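Local coordinates for putative alpha-ketoglutarate-dependent taurine dioxygenase (Burkholderia xenovorans, PDB 5HSX), which probably acts as an iron(II)- and 2-oxoglutarate-dependent dioxygenase of the TauD/TfdA family, although the substrate it oxidises is not established, at residues V170-F179 with L218-V229. Residues are numbered along the deposited sequence; the frame is centred on the assembly and turned at random.
Sequences VDGLRGIHRF and LYVSPSFLKSIV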
loop_
_atom_site.group_PDB
_atom_site.type_symbol
_atom_site.label_atom_id
_atom_site.label_comp_id
_atom_site.label_asym_id
_atom_site.label_seq_id
_atom_site.Cartn_x
_atom_site.Cartn_y
_atom_site.Cartn_z
ATOM N N VAL B 170 20.641 11.512 11.959
ATOM C CA VAL B 170 20.293 10.164 12.399
ATOM C C VAL B 170 21.487 9.217 12.313
ATOM O O VAL B 170 21.517 8.213 13.031
ATOM C CB VAL B 170 19.080 9.607 11.619
ATOM C CG1 VAL B 170 17.884 10.545 11.790
ATOM C CG2 VAL B 170 19.408 9.422 10.145
ATOM N N ASP B 171 22.491 9.523 11.482
ATOM C CA ASP B 171 23.705 8.697 11.447
ATOM C C ASP B 171 24.278 8.476 12.842
ATOM O O ASP B 171 24.801 7.395 13.150
ATOM C CB ASP B 171 24.787 9.350 10.581
ATOM C CG ASP B 171 24.550 9.198 9.100
ATOM O OD1 ASP B 171 23.713 8.364 8.686
ATOM O OD2 ASP B 171 25.224 9.934 8.342
ATOM N N GLY B 172 24.221 9.504 13.689
ATOM C CA GLY B 172 24.812 9.461 15.012
ATOM C C GLY B 172 23.906 8.984 16.126
ATOM O O GLY B 172 24.343 8.945 17.281
ATOM N N LEU B 173 22.665 8.608 15.829
ATOM C CA LEU B 173 21.689 8.277 16.859
ATOM C C LEU B 173 21.588 6.774 17.080
ATOM O O LEU B 173 21.824 5.976 16.170
ATOM C CB LEU B 173 20.310 8.827 16.484
ATOM C CG LEU B 173 20.235 10.353 16.354
ATOM C CD1 LEU B 173 18.824 10.790 15.980
ATOM C CD2 LEU B 173 20.684 11.022 17.647
ATOM N N ARG B 174 21.233 6.406 18.315
ATOM C CA ARG B 174 20.979 5.033 18.726
ATOM C C ARG B 174 19.555 4.919 19.254
ATOM O O ARG B 174 18.986 5.899 19.752
ATOM C CB ARG B 174 21.954 4.596 19.817
ATOM C CG ARG B 174 23.392 4.969 19.516
ATOM C CD ARG B 174 24.040 3.919 18.658
ATOM N NE ARG B 174 24.336 2.715 19.431
ATOM C CZ ARG B 174 24.897 1.623 18.922
ATOM N NH1 ARG B 174 25.223 1.578 17.636
ATOM N NH2 ARG B 174 25.124 0.572 19.702
ATOM N N GLY B 175 18.988 3.720 19.148
ATOM C CA GLY B 175 17.609 3.494 19.540
ATOM C C GLY B 175 17.456 2.232 20.366
ATOM O O GLY B 175 18.147 1.235 20.155
ATOM N N ILE B 176 16.519 2.283 21.313
ATOM C CA ILE B 176 16.207 1.138 22.162
ATOM C C ILE B 176 15.037 0.380 21.547
ATOM O O ILE B 176 13.953 0.944 21.370
ATOM C CB ILE B 176 15.877 1.579 23.595
ATOM C CG1 ILE B 176 17.029 2.399 24.190
ATOM C CG2 ILE B 176 15.519 0.351 24.455
ATOM C CD1 ILE B 176 18.356 1.641 24.300
ATOM N N HIS B 177 15.248 -0.902 21.251
ATOM C CA HIS B 177 14.197 -1.793 20.767
ATOM C C HIS B 177 13.797 -2.751 21.882
ATOM O O HIS B 177 14.662 -3.309 22.568
ATOM C CB HIS B 177 14.664 -2.601 19.550
ATOM C CG HIS B 177 15.080 -1.765 18.372
ATOM N ND1 HIS B 177 14.564 -1.962 17.108
ATOM C CD2 HIS B 177 15.967 -0.746 18.261
ATOM C CE1 HIS B 177 15.106 -1.094 16.271
ATOM N NE2 HIS B 177 15.967 -0.348 16.944
ATOM N N ARG B 178 12.488 -2.940 22.067
ATOM C CA ARG B 178 11.958 -3.773 23.141
ATOM C C ARG B 178 10.896 -4.715 22.600
ATOM O O ARG B 178 10.133 -4.365 21.695
ATOM C CB ARG B 178 11.326 -2.939 24.273
ATOM C CG ARG B 178 12.271 -1.979 24.977
ATOM C CD ARG B 178 11.529 -1.168 26.044
ATOM N NE ARG B 178 12.337 -0.053 26.532
ATOM C CZ ARG B 178 13.205 -0.148 27.536
ATOM N NH1 ARG B 178 13.367 -1.305 28.164
ATOM N NH2 ARG B 178 13.908 0.914 27.916
ATOM N N PHE B 179 10.839 -5.904 23.190
ATOM C CA PHE B 179 9.761 -6.843 22.924
ATOM C C PHE B 179 9.464 -7.607 24.203
ATOM O O PHE B 179 10.383 -8.037 24.906
ATOM C CB PHE B 179 10.112 -7.816 21.796
ATOM C CG PHE B 179 9.092 -8.895 21.594
ATOM C CD1 PHE B 179 9.356 -10.196 21.986
ATOM C CD2 PHE B 179 7.863 -8.605 21.020
ATOM C CE1 PHE B 179 8.410 -11.199 21.807
ATOM C CE2 PHE B 179 6.915 -9.598 20.835
ATOM C CZ PHE B 179 7.189 -10.897 21.230
ATOM N N LEU B 218 17.579 2.998 7.036
ATOM C CA LEU B 218 16.920 3.710 8.128
ATOM C C LEU B 218 16.253 2.655 9.009
ATOM O O LEU B 218 15.148 2.183 8.723
ATOM C CB LEU B 218 15.930 4.736 7.570
ATOM C CG LEU B 218 15.225 5.706 8.518
ATOM C CD1 LEU B 218 16.242 6.444 9.378
ATOM C CD2 LEU B 218 14.369 6.700 7.710
ATOM N N TYR B 219 16.949 2.260 10.079
ATOM C CA TYR B 219 16.676 1.008 10.792
ATOM C C TYR B 219 15.699 1.266 11.940
ATOM O O TYR B 219 16.014 1.099 13.114
ATOM C CB TYR B 219 17.996 0.429 11.303
ATOM C CG TYR B 219 18.008 -1.052 11.621
ATOM C CD1 TYR B 219 17.792 -1.993 10.626
ATOM C CD2 TYR B 219 18.289 -1.503 12.907
ATOM C CE1 TYR B 219 17.829 -3.361 10.904
ATOM C CE2 TYR B 219 18.327 -2.866 13.198
ATOM C CZ TYR B 219 18.099 -3.789 12.190
ATOM O OH TYR B 219 18.156 -5.145 12.465
ATOM N N VAL B 220 14.470 1.653 11.578
ATOM C CA VAL B 220 13.560 2.258 12.546
ATOM C C VAL B 220 12.385 1.350 12.909
ATOM O O VAL B 220 11.440 1.822 13.549
ATOM C CB VAL B 220 13.050 3.631 12.069
ATOM C CG1 VAL B 220 14.190 4.654 12.044
ATOM C CG2 VAL B 220 12.380 3.535 10.687
ATOM N N SER B 221 12.429 0.059 12.538
ATOM C CA SER B 221 11.535 -1.022 12.985
ATOM C C SER B 221 10.370 -0.550 13.866
ATOM O O SER B 221 10.443 -0.672 15.100
ATOM C CB SER B 221 12.369 -2.065 13.742
ATOM O OG SER B 221 11.635 -3.259 13.935
ATOM N N PRO B 222 9.277 -0.025 13.286
ATOM C CA PRO B 222 8.335 0.768 14.101
ATOM C C PRO B 222 7.651 0.002 15.228
ATOM O O PRO B 222 7.348 0.612 16.262
ATOM C CB PRO B 222 7.318 1.284 13.057
ATOM C CG PRO B 222 8.173 1.421 11.800
ATOM C CD PRO B 222 9.055 0.182 11.840
ATOM N N SER B 223 7.401 -1.301 15.087
ATOM C CA SER B 223 6.741 -2.010 16.185
ATOM C C SER B 223 7.628 -2.168 17.413
ATOM O O SER B 223 7.105 -2.330 18.523
ATOM C CB SER B 223 6.282 -3.398 15.744
ATOM O OG SER B 223 5.269 -3.306 14.776
ATOM N N PHE B 224 8.950 -2.149 17.251
ATOM C CA PHE B 224 9.858 -2.497 18.339
ATOM C C PHE B 224 10.720 -1.347 18.823
ATOM O O PHE B 224 11.107 -1.343 19.998
ATOM C CB PHE B 224 10.756 -3.660 17.913
ATOM C CG PHE B 224 9.974 -4.840 17.430
ATOM C CD1 PHE B 224 8.822 -5.233 18.115
ATOM C CD2 PHE B 224 10.329 -5.509 16.269
ATOM C CE1 PHE B 224 8.057 -6.297 17.673
ATOM C CE2 PHE B 224 9.573 -6.582 15.816
ATOM C CZ PHE B 224 8.431 -6.975 16.520
ATOM N N LEU B 225 11.013 -0.371 17.965
ATOM C CA LEU B 225 11.842 0.759 18.379
ATOM C C LEU B 225 11.025 1.685 19.277
ATOM O O LEU B 225 9.964 2.181 18.878
ATOM C CB LEU B 225 12.378 1.495 17.151
ATOM C CG LEU B 225 13.115 2.822 17.357
ATOM C CD1 LEU B 225 14.326 2.684 18.339
ATOM C CD2 LEU B 225 13.572 3.380 16.000
ATOM N N LYS B 226 11.499 1.894 20.505
ATOM C CA LYS B 226 10.723 2.600 21.521
ATOM C C LYS B 226 11.215 4.007 21.799
ATOM O O LYS B 226 10.401 4.892 22.090
ATOM C CB LYS B 226 10.735 1.809 22.840
ATOM C CG LYS B 226 10.271 0.371 22.698
ATOM C CD LYS B 226 8.906 0.296 22.047
ATOM C CE LYS B 226 8.386 -1.143 22.011
ATOM N NZ LYS B 226 7.043 -1.169 21.356
ATOM N N SER B 227 12.528 4.236 21.740
ATOM C CA SER B 227 13.058 5.538 22.101
ATOM C C SER B 227 14.426 5.734 21.457
ATOM O O SER B 227 15.125 4.771 21.124
ATOM C CB SER B 227 13.170 5.686 23.618
ATOM O OG SER B 227 14.069 4.718 24.151
ATOM N N ILE B 228 14.803 6.999 21.328
ATOM C CA ILE B 228 16.117 7.396 20.831
ATOM C C ILE B 228 16.990 7.726 22.032
ATOM O O ILE B 228 16.581 8.498 22.906
ATOM C CB ILE B 228 15.996 8.595 19.875
ATOM C CG1 ILE B 228 15.208 8.184 18.619
ATOM C CG2 ILE B 228 17.399 9.156 19.506
ATOM C CD1 ILE B 228 14.912 9.351 17.651
ATOM N N VAL B 229 18.191 7.141 22.081
ATOM C CA VAL B 229 19.072 7.319 23.233
ATOM C C VAL B 229 19.574 8.756 23.294
ATOM O O VAL B 229 19.966 9.340 22.275
ATOM C CB VAL B 229 20.246 6.329 23.163
ATOM C CG1 VAL B 229 21.229 6.584 24.296
ATOM C CG2 VAL B 229 19.716 4.895 23.220
HETATM O O HOH W 1 21.618 8.406 20.381
HETATM O O HOH W 2 17.376 1.464 15.447
HETATM O O HOH W 3 12.796 2.894 25.804
HETATM O O HOH W 4 7.376 -4.166 21.481
#
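Leu173 sets its CD1 against Ile228 CG2 at 4.1 Å, where the chain leaves helix 164-171 and enters strand 174-179. At Arg174 the carbonyl O accepts Val229 N at 2.8 Å, and a water joins Arg174 N to Val229 O; its guanidinium salt-bridges Glu203 and hydrogen-bonds the carbonyls of Thr304 and Gln305. Gly175 lets Leu225 CD1 come within 3.6 Å of its CA. Ile176 is gripped by two backbone bonds, its N to Ser227 O and its O from Lys226 N, while its CD1 meets Val229 CG2 at 3.7 Å. Between this residue and His177 the antiparallel register slips by one, a beta bulge with Lys226 as the extra residue, in a sheet where strand 200-209 flanks the other edge of 174-179 within the cupin-type TauD/TfdA fold. The His177 ring takes a CH-pi contact from Leu225 CB, 4.0 Å from its centroid and 15° off the normal. Ser221 CB lies at its edge. With ND1 hydrogen-bonded to Thr127 OG1 and NE2 linked through a water to Tyr219 O, the buried ring is fixed in rotation. Arg178 N donates a hydrogen bond to Phe224 O at 3.0 Å. Its aliphatic chain crosses Lys226, whose CG, anti to its carbonyl carbon (chi1 -54°), rests against Arg178 CB at 3.8 Å; a water bridges NE to Ser227 OG. Phe179 and Phe224 run side by side, with Phe224 touching Asn323 of the sodium site.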